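PDB 4MTE: zinc uptake regulation protein from Escherichia coli, which represses genes of zinc uptake, among them the znuACB operon, by binding their operator DNA with zinc as its cofactor. Local coordinates for residues Val22-Gln27 / Leu67-Glu72; Asp49-Ala54 / Pro61-Ala66; Glu14-Gln19 / Gln73-Lys78. All coordinates share one frame; numbering follows the deposited sequence.

Interaction 1 (Val22-Gln27 / Leu67-Glu72); sequences VRLTPQ and LDFLLE. With nucleotides of chain E.
Phe69 reaches out from helix 60-72 and sets the far end of its ring against the loop of Val22, Arg23 and Leu24. With CG anti to the backbone N (chi1 174°), the side chain leaves the helix toward this loop. Three groups meet the far end of the ring, neither squarely over a face nor at an edge. The carbonyl O of Arg23 lies 3.4 Å from Phe69 CZ. Val22 brings CG2 to 4.0 Å from Phe69 CZ. The Leu24 side chain runs about perpendicular to that of Phe69 and lays CD1 3.9 Å from Phe69 CE2. The carbonyl is not left to the ring alone, since Arg23 O also accepts a hydrogen bond from Arg28 NH1, and Arg28 makes a cation-pi contact with Phe69.

The loop faces DNA on its other side. The Arg23 side chain runs to the DNA and spreads one guanidinium face over the backbone of chain E, with NH1 3.8 Å from C5' of DG5 and NH2 3.7 Å from O4' of DA4. An alanine here would lose this cover over the sugar-phosphate chain and would probably leave the nearby phosphates without its positive charge. Thr25, the N-cap of helix 26-36, gives its OG1 proton to OP1 of DT6 of chain E at 3.1 Å.

The contact belongs to the winged-helix DNA-binding domain. Cys17 of helix 6-20 touches Val22, Leu24 and Phe69, Leu29 of helix 26-36 packs on Leu24, and helix 60-72 closes the cluster through Phe69.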
# COMPACT_ATOMS: atom_id res chain seq x y z
N VAL D 22 -29.33 19.12 20.96
CA VAL D 22 -28.13 18.33 20.73
C VAL D 22 -26.93 19.21 21.07
O VAL D 22 -27.01 20.44 20.99
CB VAL D 22 -28.03 17.82 19.28
CG1 VAL D 22 -29.20 16.89 18.97
CG2 VAL D 22 -27.98 18.98 18.29
N ARG D 23 -25.82 18.59 21.45
CA ARG D 23 -24.69 19.33 21.99
C ARG D 23 -23.66 19.65 20.92
O ARG D 23 -23.00 18.76 20.39
CB ARG D 23 -24.03 18.52 23.11
CG ARG D 23 -25.01 17.92 24.09
CD ARG D 23 -24.31 17.52 25.37
NE ARG D 23 -24.94 16.38 26.01
CZ ARG D 23 -24.37 15.66 26.98
NH1 ARG D 23 -23.16 15.97 27.41
NH2 ARG D 23 -25.02 14.64 27.51
N LEU D 24 -23.54 20.93 20.60
CA LEU D 24 -22.49 21.40 19.70
C LEU D 24 -21.26 21.76 20.53
O LEU D 24 -21.02 22.93 20.84
CB LEU D 24 -22.96 22.61 18.90
CG LEU D 24 -21.99 23.08 17.81
CD1 LEU D 24 -21.85 22.03 16.71
CD2 LEU D 24 -22.46 24.41 17.24
N THR D 25 -20.49 20.74 20.89
CA THR D 25 -19.35 20.89 21.79
C THR D 25 -18.24 21.73 21.17
O THR D 25 -18.24 21.98 19.96
CB THR D 25 -18.78 19.51 22.16
OG1 THR D 25 -18.33 18.84 20.97
CG2 THR D 25 -19.83 18.65 22.85
N PRO D 26 -17.28 22.19 22.00
CA PRO D 26 -16.08 22.89 21.54
C PRO D 26 -15.36 22.16 20.41
O PRO D 26 -14.97 22.81 19.43
CB PRO D 26 -15.21 22.93 22.79
CG PRO D 26 -16.19 23.01 23.91
CD PRO D 26 -17.37 22.18 23.47
N GLN D 27 -15.20 20.85 20.53
CA GLN D 27 -14.54 20.06 19.49
C GLN D 27 -15.31 20.14 18.18
O GLN D 27 -14.77 20.56 17.16
CB GLN D 27 -14.42 18.59 19.90
CG GLN D 27 -13.22 18.29 20.77
CD GLN D 27 -12.90 16.81 20.82
OE1 GLN D 27 -13.73 15.97 20.49
NE2 GLN D 27 -11.68 16.48 21.24
N LEU D 67 -17.32 14.49 12.77
CA LEU D 67 -17.87 14.42 11.42
C LEU D 67 -19.19 13.66 11.39
O LEU D 67 -20.12 14.07 10.69
CB LEU D 67 -16.87 13.78 10.46
CG LEU D 67 -15.68 14.66 10.05
CD1 LEU D 67 -14.63 13.83 9.32
CD2 LEU D 67 -16.14 15.84 9.19
N ASP D 68 -19.28 12.57 12.14
CA ASP D 68 -20.53 11.81 12.23
C ASP D 68 -21.64 12.70 12.76
O ASP D 68 -22.74 12.74 12.20
CB ASP D 68 -20.36 10.59 13.14
CG ASP D 68 -19.59 9.46 12.47
OD1 ASP D 68 -19.70 9.30 11.24
OD2 ASP D 68 -18.88 8.73 13.19
N PHE D 69 -21.36 13.40 13.85
CA PHE D 69 -22.33 14.34 14.42
C PHE D 69 -22.75 15.40 13.41
O PHE D 69 -23.95 15.59 13.15
CB PHE D 69 -21.74 15.02 15.66
CG PHE D 69 -22.62 16.11 16.22
CD1 PHE D 69 -23.64 15.81 17.11
CD2 PHE D 69 -22.41 17.43 15.87
CE1 PHE D 69 -24.44 16.81 17.62
CE2 PHE D 69 -23.22 18.44 16.38
CZ PHE D 69 -24.23 18.12 17.26
N LEU D 70 -21.77 16.09 12.83
CA LEU D 70 -22.02 17.16 11.87
C LEU D 70 -22.78 16.64 10.65
O LEU D 70 -23.62 17.35 10.08
CB LEU D 70 -20.70 17.79 11.43
CG LEU D 70 -19.89 18.46 12.54
CD1 LEU D 70 -18.48 18.79 12.05
CD2 LEU D 70 -20.60 19.70 13.06
N LEU D 71 -22.49 15.41 10.25
CA LEU D 71 -23.19 14.78 9.13
C LEU D 71 -24.63 14.50 9.51
O LEU D 71 -25.55 14.76 8.73
CB LEU D 71 -22.50 13.47 8.75
CG LEU D 71 -21.23 13.60 7.91
CD1 LEU D 71 -20.43 12.30 7.97
CD2 LEU D 71 -21.59 13.95 6.48
N GLU D 72 -24.82 13.97 10.71
CA GLU D 72 -26.15 13.65 11.20
C GLU D 72 -27.01 14.91 11.31
O GLU D 72 -28.19 14.89 10.97
CB GLU D 72 -26.06 12.94 12.55
CG GLU D 72 -27.37 12.32 13.01
CD GLU D 72 -27.23 11.57 14.32
OE1 GLU D 72 -26.09 11.46 14.83
OE2 GLU D 72 -28.25 11.08 14.84
P DT E 6 -17.05 15.49 22.86
OP1 DT E 6 -16.76 16.94 22.81
OP2 DT E 6 -17.37 14.77 21.60
O5' DT E 6 -15.83 14.75 23.56
C5' DT E 6 -15.57 15.07 24.93
C4' DT E 6 -14.36 14.32 25.46
O4' DT E 6 -14.77 12.98 25.84
C3' DT E 6 -13.21 14.17 24.48
O3' DT E 6 -12.04 14.70 25.09
C2' DT E 6 -13.15 12.67 24.18
C1' DT E 6 -13.77 12.07 25.44
N1 DT E 6 -14.43 10.73 25.27
C2 DT E 6 -14.09 9.72 26.13
O2 DT E 6 -13.26 9.82 27.02
N3 DT E 6 -14.76 8.55 25.91
C4 DT E 6 -15.72 8.27 24.96
O4 DT E 6 -16.24 7.16 24.87
C5 DT E 6 -16.04 9.38 24.09
C7 DT E 6 -17.06 9.23 23.00
C6 DT E 6 -15.39 10.54 24.29
P DG E 5 -23.39 13.34 22.68
OP1 DG E 5 -23.75 14.69 22.18
OP2 DG E 5 -23.46 12.17 21.77
O5' DG E 5 -21.92 13.41 23.29
C5' DG E 5 -21.63 14.40 24.26
C4' DG E 5 -20.23 14.26 24.81
O4' DG E 5 -20.16 13.07 25.64
C3' DG E 5 -19.13 14.13 23.76
O3' DG E 5 -18.27 15.26 23.89
C2' DG E 5 -18.45 12.79 24.06
C1' DG E 5 -18.92 12.42 25.46
N9 DG E 5 -19.14 11.00 25.71
C8 DG E 5 -20.09 10.18 25.15
N7 DG E 5 -20.04 8.96 25.58
C5 DG E 5 -19.00 8.96 26.50
C6 DG E 5 -18.47 7.92 27.29
O6 DG E 5 -18.84 6.73 27.35
N1 DG E 5 -17.41 8.35 28.09
C2 DG E 5 -16.92 9.63 28.11
N2 DG E 5 -15.89 9.88 28.93
N3 DG E 5 -17.40 10.62 27.37
C4 DG E 5 -18.43 10.21 26.59
P DA E 4 -28.19 8.76 24.40
OP1 DA E 4 -29.15 9.39 23.47
OP2 DA E 4 -27.70 7.38 24.14
O5' DA E 4 -26.94 9.74 24.55
C5' DA E 4 -27.15 11.06 25.03
C4' DA E 4 -25.83 11.75 25.32
O4' DA E 4 -25.18 11.10 26.45
C3' DA E 4 -24.83 11.72 24.17
O3' DA E 4 -24.32 13.03 23.95
C2' DA E 4 -23.76 10.73 24.63
C1' DA E 4 -23.83 10.84 26.14
N9 DA E 4 -23.40 9.64 26.85
C8 DA E 4 -23.92 8.38 26.74
N7 DA E 4 -23.33 7.50 27.51
C5 DA E 4 -22.36 8.23 28.18
C6 DA E 4 -21.40 7.88 29.14
N6 DA E 4 -21.26 6.63 29.62
N1 DA E 4 -20.59 8.85 29.60
C2 DA E 4 -20.74 10.09 29.13
N3 DA E 4 -21.61 10.54 28.22
C4 DA E 4 -22.40 9.55 27.79

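Interaction 2 (Asp49-Ala54 / Pro61-Ala66); sequences DLLREA and PTVYRA. With nucleotides of chain F; nucleotides of chain E.
Leu51 points from helix 44-52 at helix 60-72 and overlaps Val63 and Thr62 with one methyl, CD2. Leu51 CD2 lies 4.0 Å from Val63 CG2. It is a little farther from the Thr62 methyl. The Leu51 and Val63 side chains lie alongside one another, running opposite ways. A chi1 of -170° swings the Leu51 branch away from its own backbone N and across to helix 60-72. Thr62 turns its methyl to the leucine, while its OG1 makes a weak hydrogen bond to Lys59 O. Glu30 and Leu34 of helix 26-36 also touch Leu51, and Leu47 and Leu48 also touch Val63.

Helix 60-72 is the DNA-reading helix of this helix-turn-helix unit, and other residues of the same segment meet the DNA. Arg65 runs extended from CG to NE and lays its guanidinium flat on a thymine methyl: CZ is 3.5 Å from C7 of DT6 of chain E, over the centre of the plane. The opposite face is covered by Pro61 CB. This sandwich holds the group level, and NH2 donates a hydrogen bond to O6 of a guanine base. Pro61 CG itself lies 3.8 Å from O4 of DT8 of chain E. Tyr64 works on the other strand. One face of its ring covers C2' of DA21 of chain F, and its hydroxyl O, OH, lies 2.8 Å from OP2 of that nucleotide.

The chemistry is thus split. The contact between the helices is apolar and buried, so it rests on van der Waals packing and burial of apolar surface. Tyr64 and Arg65 of the same helix turn their polar groups to the DNA, where Arg65 can sense both a methyl and a guanine oxygen, consistent with readout of the operator sequence.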
# COMPACT_ATOMS: atom_id res chain seq x y z
N ASP D 49 -5.00 16.86 11.08
CA ASP D 49 -3.75 17.62 11.13
C ASP D 49 -4.00 19.08 11.49
O ASP D 49 -3.27 19.66 12.29
CB ASP D 49 -3.00 17.52 9.80
CG ASP D 49 -2.33 16.17 9.59
OD1 ASP D 49 -1.95 15.52 10.59
OD2 ASP D 49 -2.17 15.76 8.42
N LEU D 50 -5.03 19.69 10.90
CA LEU D 50 -5.40 21.06 11.26
C LEU D 50 -5.80 21.14 12.73
O LEU D 50 -5.37 22.05 13.45
CB LEU D 50 -6.56 21.55 10.40
CG LEU D 50 -6.30 21.74 8.90
CD1 LEU D 50 -7.57 22.23 8.22
CD2 LEU D 50 -5.14 22.71 8.67
N LEU D 51 -6.62 20.19 13.16
CA LEU D 51 -7.14 20.18 14.52
C LEU D 51 -6.03 20.02 15.56
O LEU D 51 -6.23 20.35 16.73
CB LEU D 51 -8.16 19.05 14.66
CG LEU D 51 -9.00 18.99 15.94
CD1 LEU D 51 -9.89 20.22 16.07
CD2 LEU D 51 -9.82 17.72 15.96
N ARG D 52 -4.88 19.52 15.14
CA ARG D 52 -3.77 19.25 16.06
C ARG D 52 -3.10 20.52 16.57
O ARG D 52 -2.64 20.58 17.71
CB ARG D 52 -2.71 18.37 15.40
CG ARG D 52 -3.04 16.89 15.37
CD ARG D 52 -1.81 16.09 14.97
NE ARG D 52 -2.13 14.71 14.64
CZ ARG D 52 -2.45 13.77 15.53
NH1 ARG D 52 -2.52 14.07 16.82
NH2 ARG D 52 -2.71 12.54 15.12
N GLU D 53 -3.03 21.54 15.71
CA GLU D 53 -2.36 22.79 16.04
C GLU D 53 -2.96 23.41 17.30
O GLU D 53 -2.28 24.12 18.04
CB GLU D 53 -2.47 23.78 14.88
CG GLU D 53 -1.81 23.29 13.60
CD GLU D 53 -2.21 24.11 12.39
OE1 GLU D 53 -2.45 25.32 12.54
OE2 GLU D 53 -2.29 23.53 11.28
N ALA D 54 -4.24 23.11 17.54
CA ALA D 54 -4.94 23.56 18.74
C ALA D 54 -4.96 22.43 19.76
O ALA D 54 -4.52 22.60 20.90
CB ALA D 54 -6.36 23.97 18.39
N PRO D 61 -10.48 9.18 15.94
CA PRO D 61 -11.83 9.04 16.51
C PRO D 61 -12.48 10.39 16.79
O PRO D 61 -13.69 10.54 16.62
CB PRO D 61 -11.58 8.29 17.82
CG PRO D 61 -10.33 7.51 17.58
CD PRO D 61 -9.49 8.38 16.69
N THR D 62 -11.67 11.35 17.22
CA THR D 62 -12.15 12.70 17.52
C THR D 62 -12.80 13.31 16.28
O THR D 62 -13.98 13.70 16.28
CB THR D 62 -10.97 13.59 17.95
OG1 THR D 62 -10.13 12.87 18.86
CG2 THR D 62 -11.46 14.86 18.62
N VAL D 63 -12.01 13.36 15.21
CA VAL D 63 -12.45 13.92 13.94
C VAL D 63 -13.65 13.17 13.40
O VAL D 63 -14.62 13.77 12.96
CB VAL D 63 -11.30 13.88 12.91
CG1 VAL D 63 -11.75 14.43 11.55
CG2 VAL D 63 -10.10 14.65 13.43
N TYR D 64 -13.59 11.84 13.44
CA TYR D 64 -14.66 11.02 12.86
C TYR D 64 -15.96 11.11 13.66
O TYR D 64 -17.05 11.12 13.08
CB TYR D 64 -14.18 9.57 12.72
CG TYR D 64 -13.39 9.36 11.45
CD1 TYR D 64 -14.04 9.08 10.25
CD2 TYR D 64 -12.01 9.45 11.43
CE1 TYR D 64 -13.33 8.90 9.08
CE2 TYR D 64 -11.29 9.27 10.26
CZ TYR D 64 -11.96 9.00 9.09
OH TYR D 64 -11.24 8.81 7.92
N ARG D 65 -15.85 11.19 14.98
CA ARG D 65 -17.01 11.41 15.83
C ARG D 65 -17.63 12.76 15.48
O ARG D 65 -18.84 12.86 15.21
CB ARG D 65 -16.60 11.40 17.30
CG ARG D 65 -16.37 10.01 17.86
CD ARG D 65 -15.57 10.05 19.15
NE ARG D 65 -15.43 8.73 19.75
CZ ARG D 65 -14.58 8.43 20.72
NH1 ARG D 65 -13.77 9.35 21.22
NH2 ARG D 65 -14.53 7.19 21.20
N ALA D 66 -16.80 13.79 15.48
CA ALA D 66 -17.24 15.13 15.10
C ALA D 66 -17.96 15.10 13.76
O ALA D 66 -19.08 15.58 13.63
CB ALA D 66 -16.06 16.09 15.05
P DA F 21 -13.00 7.81 4.93
OP1 DA F 21 -14.26 7.68 4.16
OP2 DA F 21 -12.54 9.12 5.41
O5' DA F 21 -13.12 6.84 6.20
C5' DA F 21 -13.49 5.50 5.96
C4' DA F 21 -13.49 4.70 7.25
O4' DA F 21 -12.14 4.59 7.76
C3' DA F 21 -14.31 5.29 8.40
O3' DA F 21 -15.47 4.48 8.55
C2' DA F 21 -13.37 5.24 9.62
C1' DA F 21 -12.25 4.34 9.14
N9 DA F 21 -10.94 4.55 9.75
C8 DA F 21 -10.08 5.60 9.56
N7 DA F 21 -8.97 5.50 10.25
C5 DA F 21 -9.11 4.30 10.93
C6 DA F 21 -8.28 3.60 11.83
N6 DA F 21 -7.07 4.02 12.24
N1 DA F 21 -8.74 2.44 12.31
C2 DA F 21 -9.94 1.99 11.93
N3 DA F 21 -10.80 2.55 11.09
C4 DA F 21 -10.32 3.71 10.63
P DT E 6 -17.05 15.49 22.86
OP1 DT E 6 -16.76 16.94 22.81
OP2 DT E 6 -17.37 14.77 21.60
O5' DT E 6 -15.83 14.75 23.56
C5' DT E 6 -15.57 15.07 24.93
C4' DT E 6 -14.36 14.32 25.46
O4' DT E 6 -14.77 12.98 25.84
C3' DT E 6 -13.21 14.17 24.48
O3' DT E 6 -12.04 14.70 25.09
C2' DT E 6 -13.15 12.67 24.18
C1' DT E 6 -13.77 12.07 25.44
N1 DT E 6 -14.43 10.73 25.27
C2 DT E 6 -14.09 9.72 26.13
O2 DT E 6 -13.26 9.82 27.02
N3 DT E 6 -14.76 8.55 25.91
C4 DT E 6 -15.72 8.27 24.96
O4 DT E 6 -16.24 7.16 24.87
C5 DT E 6 -16.04 9.38 24.09
C7 DT E 6 -17.06 9.23 23.00
C6 DT E 6 -15.39 10.54 24.29
P DT E 8 -5.08 11.62 25.80
OP1 DT E 8 -4.05 11.88 26.83
OP2 DT E 8 -5.12 12.45 24.58
O5' DT E 8 -4.98 10.10 25.34
C5' DT E 8 -5.03 9.07 26.32
C4' DT E 8 -5.02 7.70 25.68
O4' DT E 8 -6.33 7.37 25.16
C3' DT E 8 -4.05 7.55 24.50
O3' DT E 8 -3.08 6.58 24.83
C2' DT E 8 -4.94 7.13 23.33
C1' DT E 8 -6.15 6.52 24.05
N1 DT E 8 -7.42 6.46 23.26
C2 DT E 8 -8.19 5.32 23.31
O2 DT E 8 -7.91 4.33 23.95
N3 DT E 8 -9.33 5.38 22.55
C4 DT E 8 -9.78 6.44 21.77
O4 DT E 8 -10.82 6.38 21.13
C5 DT E 8 -8.93 7.60 21.77
C7 DT E 8 -9.29 8.81 20.97
C6 DT E 8 -7.81 7.56 22.51

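Interaction 3 (Glu14-Gln19 / Gln73-Lys78); sequences EKICAQ and QGFVHK. With ZN (zinc ion), chain N; nucleotides of chain F.
A Cys sulfur-aromatic contact joins the first helix of the DNA-binding domain to the turn that leads into the wing. Cys17 SG meets the Phe75 ring at its edge, in the ring plane, 3.5 Å from CE2. The sulfur is 4.7 Å from the ring centroid and 87° off the ring normal. Beside it, Ile16 comes to the same edge, with CG2 4.2 Å from Phe75 CZ. Phe75 CG lies anti to its own carbonyl carbon (chi1 -55°), and the ring therefore reaches back toward helix 6-20. One ring face is covered by Gln73 CB, offset toward the rim.

Gly74 lies just before this return. It ends helix 60-72 in a Schellman motif with positive phi (84°), a backbone shape that favours glycine. Gln73 OE1 accepts a hydrogen bond from Arg20 NH1, a second tie to the end of helix 6-20.

Beyond Phe75 the chain becomes strand 76-79 and serves two sites. His77 binds a zinc ion through NE2 at 2.0 Å, in a site completed by Cys88, His96 and Glu111. Lys78 donates from NZ to OP1 of DA21 of chain F at 2.7 Å, a hydrogen bond probably strengthened by the opposite charges. Its chain is extended up to the last torsion, where it bends and brings NZ to the phosphate.

Phe75 also packs on Leu70 of helix 60-72, Leu32 of helix 26-36 and the ring of Phe91. Strand 76-79 pairs with strand 84-87, where His77 and Val86 are joined by backbone hydrogen bonding.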
# COMPACT_ATOMS: atom_id res chain seq x y z
N GLU D 14 -25.01 26.67 15.70
CA GLU D 14 -25.12 26.71 17.15
C GLU D 14 -26.59 26.79 17.58
O GLU D 14 -27.06 25.99 18.40
CB GLU D 14 -24.36 27.92 17.71
CG GLU D 14 -22.85 27.79 17.60
CD GLU D 14 -22.14 29.13 17.70
OE1 GLU D 14 -22.33 29.83 18.72
OE2 GLU D 14 -21.39 29.48 16.76
N LYS D 15 -27.31 27.75 17.02
CA LYS D 15 -28.69 27.97 17.43
C LYS D 15 -29.58 26.78 17.03
O LYS D 15 -30.47 26.38 17.79
CB LYS D 15 -29.21 29.30 16.88
CG LYS D 15 -30.21 29.20 15.75
CD LYS D 15 -30.50 30.59 15.21
CE LYS D 15 -31.57 30.58 14.14
NZ LYS D 15 -31.68 31.92 13.50
N ILE D 16 -29.33 26.21 15.86
CA ILE D 16 -30.09 25.04 15.41
C ILE D 16 -29.85 23.86 16.35
O ILE D 16 -30.79 23.14 16.70
CB ILE D 16 -29.76 24.64 13.95
CG1 ILE D 16 -30.44 25.62 12.98
CG2 ILE D 16 -30.23 23.21 13.64
CD1 ILE D 16 -30.07 25.42 11.52
N CYS D 17 -28.61 23.64 16.74
CA CYS D 17 -28.31 22.58 17.70
C CYS D 17 -29.00 22.87 19.03
O CYS D 17 -29.52 21.96 19.67
CB CYS D 17 -26.80 22.44 17.90
SG CYS D 17 -25.97 21.67 16.50
N ALA D 18 -29.00 24.13 19.45
CA ALA D 18 -29.72 24.52 20.66
C ALA D 18 -31.21 24.18 20.53
O ALA D 18 -31.82 23.68 21.48
CB ALA D 18 -29.53 26.00 20.94
N GLN D 19 -31.79 24.46 19.37
CA GLN D 19 -33.20 24.16 19.13
C GLN D 19 -33.52 22.66 19.16
O GLN D 19 -34.61 22.27 19.56
CB GLN D 19 -33.64 24.75 17.78
CG GLN D 19 -33.77 26.27 17.80
CD GLN D 19 -34.12 26.86 16.44
OE1 GLN D 19 -33.67 26.36 15.41
NE2 GLN D 19 -34.92 27.91 16.44
N GLN D 73 -26.42 16.00 11.79
CA GLN D 73 -27.15 17.26 11.92
C GLN D 73 -27.24 18.03 10.60
O GLN D 73 -27.92 19.05 10.52
CB GLN D 73 -26.51 18.14 13.01
CG GLN D 73 -26.55 17.51 14.40
CD GLN D 73 -27.95 17.10 14.82
OE1 GLN D 73 -28.92 17.82 14.58
NE2 GLN D 73 -28.07 15.93 15.45
N GLY D 74 -26.57 17.53 9.57
CA GLY D 74 -26.74 18.05 8.22
C GLY D 74 -25.92 19.28 7.89
O GLY D 74 -26.19 19.96 6.89
N PHE D 75 -24.91 19.57 8.70
CA PHE D 75 -24.04 20.72 8.47
C PHE D 75 -22.95 20.39 7.45
O PHE D 75 -22.40 21.29 6.81
CB PHE D 75 -23.40 21.16 9.79
CG PHE D 75 -24.39 21.46 10.87
CD1 PHE D 75 -25.62 22.03 10.56
CD2 PHE D 75 -24.11 21.16 12.19
CE1 PHE D 75 -26.54 22.30 11.55
CE2 PHE D 75 -25.04 21.43 13.18
CZ PHE D 75 -26.25 22.00 12.86
N VAL D 76 -22.66 19.11 7.32
CA VAL D 76 -21.58 18.64 6.45
C VAL D 76 -22.10 17.58 5.48
O VAL D 76 -23.05 16.86 5.78
CB VAL D 76 -20.41 18.05 7.29
CG1 VAL D 76 -19.32 17.46 6.40
CG2 VAL D 76 -19.83 19.13 8.21
N HIS D 77 -21.48 17.52 4.31
CA HIS D 77 -21.72 16.45 3.35
C HIS D 77 -20.43 15.68 3.13
O HIS D 77 -19.33 16.25 3.15
CB HIS D 77 -22.19 17.01 2.01
CG HIS D 77 -23.51 17.70 2.07
ND1 HIS D 77 -24.68 17.05 2.40
CD2 HIS D 77 -23.85 18.99 1.84
CE1 HIS D 77 -25.68 17.91 2.37
NE2 HIS D 77 -25.21 19.09 2.03
N LYS D 78 -20.58 14.38 2.92
CA LYS D 78 -19.47 13.53 2.53
C LYS D 78 -19.42 13.48 1.01
O LYS D 78 -20.43 13.24 0.35
CB LYS D 78 -19.66 12.12 3.08
CG LYS D 78 -18.53 11.17 2.75
CD LYS D 78 -18.82 9.77 3.25
CE LYS D 78 -17.65 8.83 3.02
NZ LYS D 78 -16.47 9.23 3.84
ZN ZN N . -25.93 20.91 1.54
P DA F 21 -13.00 7.81 4.93
OP1 DA F 21 -14.26 7.68 4.16
OP2 DA F 21 -12.54 9.12 5.41
O5' DA F 21 -13.12 6.84 6.20
C5' DA F 21 -13.49 5.50 5.96
C4' DA F 21 -13.49 4.70 7.25
O4' DA F 21 -12.14 4.59 7.76
C3' DA F 21 -14.31 5.29 8.40
O3' DA F 21 -15.47 4.48 8.55
C2' DA F 21 -13.37 5.24 9.62
C1' DA F 21 -12.25 4.34 9.14
N9 DA F 21 -10.94 4.55 9.75
C8 DA F 21 -10.08 5.60 9.56
N7 DA F 21 -8.97 5.50 10.25
C5 DA F 21 -9.11 4.30 10.93
C6 DA F 21 -8.28 3.60 11.83
N6 DA F 21 -7.07 4.02 12.24
N1 DA F 21 -8.74 2.44 12.31
C2 DA F 21 -9.94 1.99 11.93
N3 DA F 21 -10.80 2.55 11.09
C4 DA F 21 -10.32 3.71 10.63

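How the interactions relate
Helix 60-72 is shared by interactions 1 and 2, and the chain running on from it gives one side of interaction 3. Interactions 1 and 3 adjoin, with centres about 7 Å apart, and probable backbone hydrogen bonds link Leu70 to Phe75 and Cys17 to Val22. Interaction 2 lies nearer the start of the helix; its centre is about 18 Å from that of interaction 3. Interactions 2 and 3 are buried, whereas interaction 1 is only partly so. Their cores differ: aliphatic methyls in 2, a ring edge with sulfur in 3, a ring beside a loop carbonyl in 1. DNA is met by backbone contacts in 1 and 3, but by bases as well in 2. Only 3 includes a zinc ligand.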